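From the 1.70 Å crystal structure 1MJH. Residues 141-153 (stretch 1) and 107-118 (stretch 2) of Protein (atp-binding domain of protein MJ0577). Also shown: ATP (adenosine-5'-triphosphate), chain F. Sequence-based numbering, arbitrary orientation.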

# COMPACT_ATOMS: atom_id res chain seq x y z
N SER B 141 -8.82 -2.86 11.11
CA SER B 141 -8.74 -1.57 11.76
C SER B 141 -7.30 -1.13 12.00
O SER B 141 -7.11 0.10 11.92
CB SER B 141 -9.50 -1.55 13.11
OG SER B 141 -8.80 -2.28 14.08
N VAL B 142 -6.32 -2.07 12.12
CA VAL B 142 -4.96 -1.52 12.31
C VAL B 142 -4.45 -0.93 11.01
O VAL B 142 -3.96 0.19 10.92
CB VAL B 142 -4.03 -2.63 12.84
CG1 VAL B 142 -2.60 -2.09 13.00
CG2 VAL B 142 -4.52 -3.23 14.15
N THR B 143 -4.70 -1.67 9.89
CA THR B 143 -4.28 -1.14 8.59
C THR B 143 -5.01 0.14 8.21
O THR B 143 -4.36 1.07 7.74
CB THR B 143 -4.47 -2.17 7.44
OG1 THR B 143 -3.77 -3.33 7.94
CG2 THR B 143 -3.91 -1.63 6.15
N GLU B 144 -6.33 0.18 8.43
CA GLU B 144 -7.04 1.43 8.11
C GLU B 144 -6.50 2.60 8.93
O GLU B 144 -6.27 3.65 8.35
CB GLU B 144 -8.54 1.24 8.36
CG GLU B 144 -9.26 2.51 7.81
CD GLU B 144 -10.75 2.37 7.82
OE1 GLU B 144 -11.30 1.26 7.97
OE2 GLU B 144 -11.45 3.41 7.66
N ASN B 145 -6.25 2.40 10.22
CA ASN B 145 -5.67 3.52 11.00
C ASN B 145 -4.26 3.88 10.59
O ASN B 145 -3.88 5.06 10.61
CB ASN B 145 -5.62 3.11 12.47
CG ASN B 145 -6.86 3.38 13.26
OD1 ASN B 145 -7.36 4.52 13.36
ND2 ASN B 145 -7.41 2.34 13.90
N VAL B 146 -3.40 2.88 10.27
CA VAL B 146 -2.05 3.24 9.83
C VAL B 146 -2.05 3.99 8.51
O VAL B 146 -1.30 4.97 8.34
CB VAL B 146 -1.17 1.96 9.71
CG1 VAL B 146 0.13 2.29 8.97
CG2 VAL B 146 -1.01 1.41 11.13
N ILE B 147 -2.91 3.60 7.54
CA ILE B 147 -2.90 4.36 6.29
C ILE B 147 -3.35 5.81 6.54
O ILE B 147 -2.82 6.74 5.92
CB ILE B 147 -3.87 3.69 5.28
CG1 ILE B 147 -3.24 2.34 4.81
CG2 ILE B 147 -4.17 4.60 4.11
CD1 ILE B 147 -4.37 1.55 4.12
N LYS B 148 -4.38 6.00 7.33
CA LYS B 148 -4.95 7.33 7.59
C LYS B 148 -4.04 8.17 8.49
O LYS B 148 -4.12 9.38 8.37
CB LYS B 148 -6.31 7.20 8.29
CG LYS B 148 -7.34 6.63 7.30
CD LYS B 148 -8.73 6.55 7.85
CE LYS B 148 -9.75 6.30 6.72
NZ LYS B 148 -11.08 6.11 7.42
N LYS B 149 -3.26 7.51 9.35
CA LYS B 149 -2.52 8.39 10.31
C LYS B 149 -1.07 8.52 9.94
O LYS B 149 -0.43 9.45 10.47
CB LYS B 149 -2.75 7.85 11.72
CG LYS B 149 -4.16 8.10 12.28
CD LYS B 149 -4.39 7.33 13.57
CE LYS B 149 -5.84 7.32 14.00
NZ LYS B 149 -5.98 6.83 15.40
N SER B 150 -0.40 7.55 9.33
CA SER B 150 0.98 7.68 8.93
C SER B 150 1.16 8.45 7.64
O SER B 150 0.36 8.31 6.68
CB SER B 150 1.58 6.27 8.76
OG SER B 150 2.96 6.35 8.39
N ASN B 151 2.28 9.18 7.48
CA ASN B 151 2.57 9.79 6.18
C ASN B 151 3.52 8.96 5.35
O ASN B 151 3.98 9.29 4.26
CB ASN B 151 3.16 11.18 6.39
CG ASN B 151 4.47 11.20 7.14
OD1 ASN B 151 5.16 10.20 7.34
ND2 ASN B 151 4.86 12.39 7.59
N LYS B 152 3.73 7.67 5.76
CA LYS B 152 4.62 6.81 5.01
C LYS B 152 3.84 6.06 3.93
O LYS B 152 2.66 5.80 4.21
CB LYS B 152 5.19 5.72 5.95
CG LYS B 152 6.12 6.31 7.06
CD LYS B 152 7.32 7.05 6.52
CE LYS B 152 8.18 7.52 7.74
NZ LYS B 152 9.35 8.28 7.16
N PRO B 153 4.49 5.64 2.87
CA PRO B 153 3.84 4.76 1.88
C PRO B 153 3.49 3.44 2.56
O PRO B 153 4.30 2.95 3.38
CB PRO B 153 4.90 4.55 0.79
CG PRO B 153 5.93 5.66 1.00
CD PRO B 153 5.86 5.93 2.46
PG ATP F . -9.25 -6.09 13.68
O1G ATP F . -9.68 -4.72 13.30
O2G ATP F . -8.09 -6.00 14.51
O3G ATP F . -10.32 -6.87 14.33
PB ATP F . -7.89 -7.81 11.71
O1B ATP F . -8.52 -8.72 10.75
O2B ATP F . -7.25 -8.56 12.80
O3B ATP F . -8.95 -6.78 12.24
PA ATP F . -5.60 -5.93 11.39
O1A ATP F . -5.96 -4.60 10.97
O2A ATP F . -5.29 -6.13 12.77
O3A ATP F . -6.82 -6.93 10.93
O5' ATP F . -4.41 -6.63 10.63
C5' ATP F . -3.83 -5.91 9.51
C4' ATP F . -2.32 -5.98 9.60
O4' ATP F . -1.91 -5.12 10.73
C3' ATP F . -1.70 -7.33 9.95
O3' ATP F . -1.59 -8.20 8.81
C2' ATP F . -0.33 -6.87 10.51
O2' ATP F . 0.54 -6.54 9.41
C1' ATP F . -0.75 -5.61 11.31
N9 ATP F . -0.96 -5.86 12.73
C8 ATP F . -2.11 -6.10 13.39
N7 ATP F . -1.96 -6.20 14.70
C5 ATP F . -0.67 -6.08 14.89
C6 ATP F . 0.07 -6.11 16.06
N6 ATP F . -0.52 -6.32 17.24
N1 ATP F . 1.38 -5.94 15.95
C2 ATP F . 1.98 -5.70 14.73
N3 ATP F . 1.35 -5.65 13.55
C4 ATP F . 0.03 -5.88 13.74
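Stretch 2 107-118: IPHEEIVKIAED

Stretch 2 is helical from Pro108 to Asp118, with Ile107 at the N-cap position, and its backbone is held by regular i to i+4 hydrogen bonds, beginning with Glu111 N to Ile107 O at 3.0 Å. Proline suits the first turn of such a helix, because the amide hydrogen it lacks is not needed there. Stretch 1 is helical from Ser141 to Lys149; Ser150 is the first residue to leave helical phi/psi, and the chain continues to Pro153 as an irregular segment. The two helices run in broadly the same direction, their axes inclined at 37° (signed crossing angle -37°) and approaching to 8.9 Å. Their N-terminal ends are in close register, with Val142 CA 5.0 Å from His109 CA. Farther along, stretch 2 follows the segment beyond the first helix: Ser150 CA lies 5.4 Å from Val113 CA, and Lys152 CA 7.5 Å from Ala116 CA.

The contact residues of stretch 2 recur at helical spacing, His109, Ile112, Val113 and Ala116 all directing their CA-to-CB bonds toward stretch 1. His109 is a knob in the hole formed by Val142, Asn145, Val146 and Lys149. Its chi1 is in the p well (76°), and the flat ring packs against the Asn145 side chain, with Asn145 CB 3.5 Å from His109 CG and Asn145 ND2 over one ring face. The same amide makes a weak hydrogen bond back to its own helix, Asn145 ND2 to Ser141 O at 3.0 Å. The long Lys149 chain carries its amine to the ring, with Lys149 NZ 3.0 Å from His109 NE2.

Compact apolar groups fill the space between the backbones. Val142 CG1 meets Ile112 CD1 at 3.6 Å, while Val142 CG2 reaches Pro108 CB at 4.2 Å. One turn on, Val146 CG2 lies 3.8 Å from Ile112 CG2 and 4.2 Å from Val113 CG2. Beta-branched side chains suit this close packing, since their bulk lies near the backbone. Val113 also covers the helix end, its CG2 lying 4.1 Å from Ser150 CB.

Beyond the helix, polar groups and water take over. Ser150 OG accepts a hydrogen bond from Lys152 N at 3.0 Å, bracing the turn, and is bridged to the second helix by a water 2.7 Å from Ser150 OG and 2.8 Å from Val113 O. The small Ala116 leaves room for the aliphatic part of Lys152: Lys152 CG is 4.0 Å from Ala116 CB, and Lys152 CE is 3.5 Å from Ala116 O. Another water joins Lys152 NZ to Glu117 O, 2.9 Å from each. Two more link Glu117 OE1 to the Asn151 amide, one through Asn151 OD1 and the other through Asn151 ND2.

At the opposite end, ATP lies beside both helices: Ser141 N and Val142 N donate to ATP O1G and O1A at 3.0 and 2.8 Å, while Pro108 CG comes within 3.5 Å of ATP N6.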

# COMPACT_ATOMS: atom_id res chain seq x y z
N ILE B 107 -0.81 0.24 22.03
CA ILE B 107 -1.94 0.17 21.08
C ILE B 107 -1.30 -0.10 19.71
O ILE B 107 -0.54 0.72 19.21
CB ILE B 107 -2.65 1.53 21.13
CG1 ILE B 107 -3.18 1.87 22.54
CG2 ILE B 107 -3.84 1.47 20.17
CD1 ILE B 107 -3.84 3.23 22.63
N PRO B 108 -1.64 -1.20 19.01
CA PRO B 108 -0.94 -1.54 17.78
C PRO B 108 -0.90 -0.44 16.75
O PRO B 108 0.20 -0.10 16.24
CB PRO B 108 -1.73 -2.76 17.26
CG PRO B 108 -2.05 -3.44 18.60
CD PRO B 108 -2.52 -2.28 19.49
N HIS B 109 -2.02 0.19 16.36
CA HIS B 109 -1.92 1.16 15.27
C HIS B 109 -1.08 2.38 15.64
O HIS B 109 -0.30 2.87 14.84
CB HIS B 109 -3.29 1.59 14.72
CG HIS B 109 -4.06 2.56 15.59
ND1 HIS B 109 -4.98 2.14 16.52
CD2 HIS B 109 -4.05 3.91 15.63
CE1 HIS B 109 -5.53 3.19 17.13
NE2 HIS B 109 -4.97 4.24 16.61
N GLU B 110 -1.15 2.76 16.92
CA GLU B 110 -0.34 3.91 17.37
C GLU B 110 1.13 3.63 17.38
O GLU B 110 1.92 4.47 16.96
CB GLU B 110 -0.84 4.35 18.76
CG GLU B 110 -2.27 4.85 18.75
CD GLU B 110 -2.75 5.56 20.00
OE1 GLU B 110 -2.08 5.51 21.05
OE2 GLU B 110 -3.82 6.21 19.97
N GLU B 111 1.54 2.42 17.82
CA GLU B 111 2.95 2.09 17.83
C GLU B 111 3.51 1.92 16.44
O GLU B 111 4.69 2.25 16.19
CB GLU B 111 3.22 0.81 18.67
CG GLU B 111 2.86 1.00 20.14
CD GLU B 111 3.94 1.83 20.83
OE1 GLU B 111 5.07 1.99 20.35
OE2 GLU B 111 3.56 2.34 21.91
N ILE B 112 2.72 1.36 15.50
CA ILE B 112 3.25 1.23 14.13
C ILE B 112 3.54 2.59 13.54
O ILE B 112 4.58 2.81 12.94
CB ILE B 112 2.25 0.43 13.27
CG1 ILE B 112 2.13 -0.99 13.84
CG2 ILE B 112 2.65 0.42 11.79
CD1 ILE B 112 0.93 -1.78 13.24
N VAL B 113 2.57 3.53 13.76
CA VAL B 113 2.78 4.88 13.21
C VAL B 113 3.99 5.56 13.86
O VAL B 113 4.79 6.16 13.17
CB VAL B 113 1.51 5.71 13.44
CG1 VAL B 113 1.71 7.18 13.08
CG2 VAL B 113 0.38 5.15 12.53
N LYS B 114 4.11 5.43 15.17
CA LYS B 114 5.21 6.08 15.90
C LYS B 114 6.57 5.55 15.48
O LYS B 114 7.54 6.28 15.25
CB LYS B 114 4.94 5.91 17.40
CG LYS B 114 6.13 6.18 18.28
CD LYS B 114 5.73 6.06 19.76
CE LYS B 114 6.98 5.65 20.54
NZ LYS B 114 6.70 5.40 21.98
N ILE B 115 6.67 4.21 15.41
CA ILE B 115 7.92 3.56 15.08
C ILE B 115 8.28 3.74 13.63
O ILE B 115 9.43 3.96 13.28
CB ILE B 115 7.88 2.07 15.54
CG1 ILE B 115 7.94 2.02 17.08
CG2 ILE B 115 9.06 1.34 14.91
CD1 ILE B 115 7.68 0.63 17.64
N ALA B 116 7.29 3.83 12.70
CA ALA B 116 7.67 4.14 11.34
C ALA B 116 8.35 5.53 11.23
O ALA B 116 9.34 5.63 10.50
CB ALA B 116 6.44 4.21 10.45
N GLU B 117 7.77 6.46 12.01
CA GLU B 117 8.40 7.80 12.02
C GLU B 117 9.74 7.82 12.76
O GLU B 117 10.74 8.33 12.19
CB GLU B 117 7.35 8.67 12.77
CG GLU B 117 7.84 10.08 13.15
CD GLU B 117 8.17 10.97 11.99
OE1 GLU B 117 7.61 10.82 10.88
OE2 GLU B 117 9.00 11.92 12.14
N ASP B 118 9.83 7.11 13.88
CA ASP B 118 11.09 7.18 14.69
C ASP B 118 12.25 6.54 13.97
O ASP B 118 13.42 7.00 14.02
CB ASP B 118 10.81 6.59 16.07
CG ASP B 118 9.96 7.43 17.00
OD1 ASP B 118 9.56 8.56 16.67
OD2 ASP B 118 9.61 7.06 18.14
O HOH W 1 4.39 7.11 10.52
O HOH W 2 10.66 9.43 9.53
O HOH W 3 5.81 9.28 9.56
O HOH W 4 7.06 12.97 9.67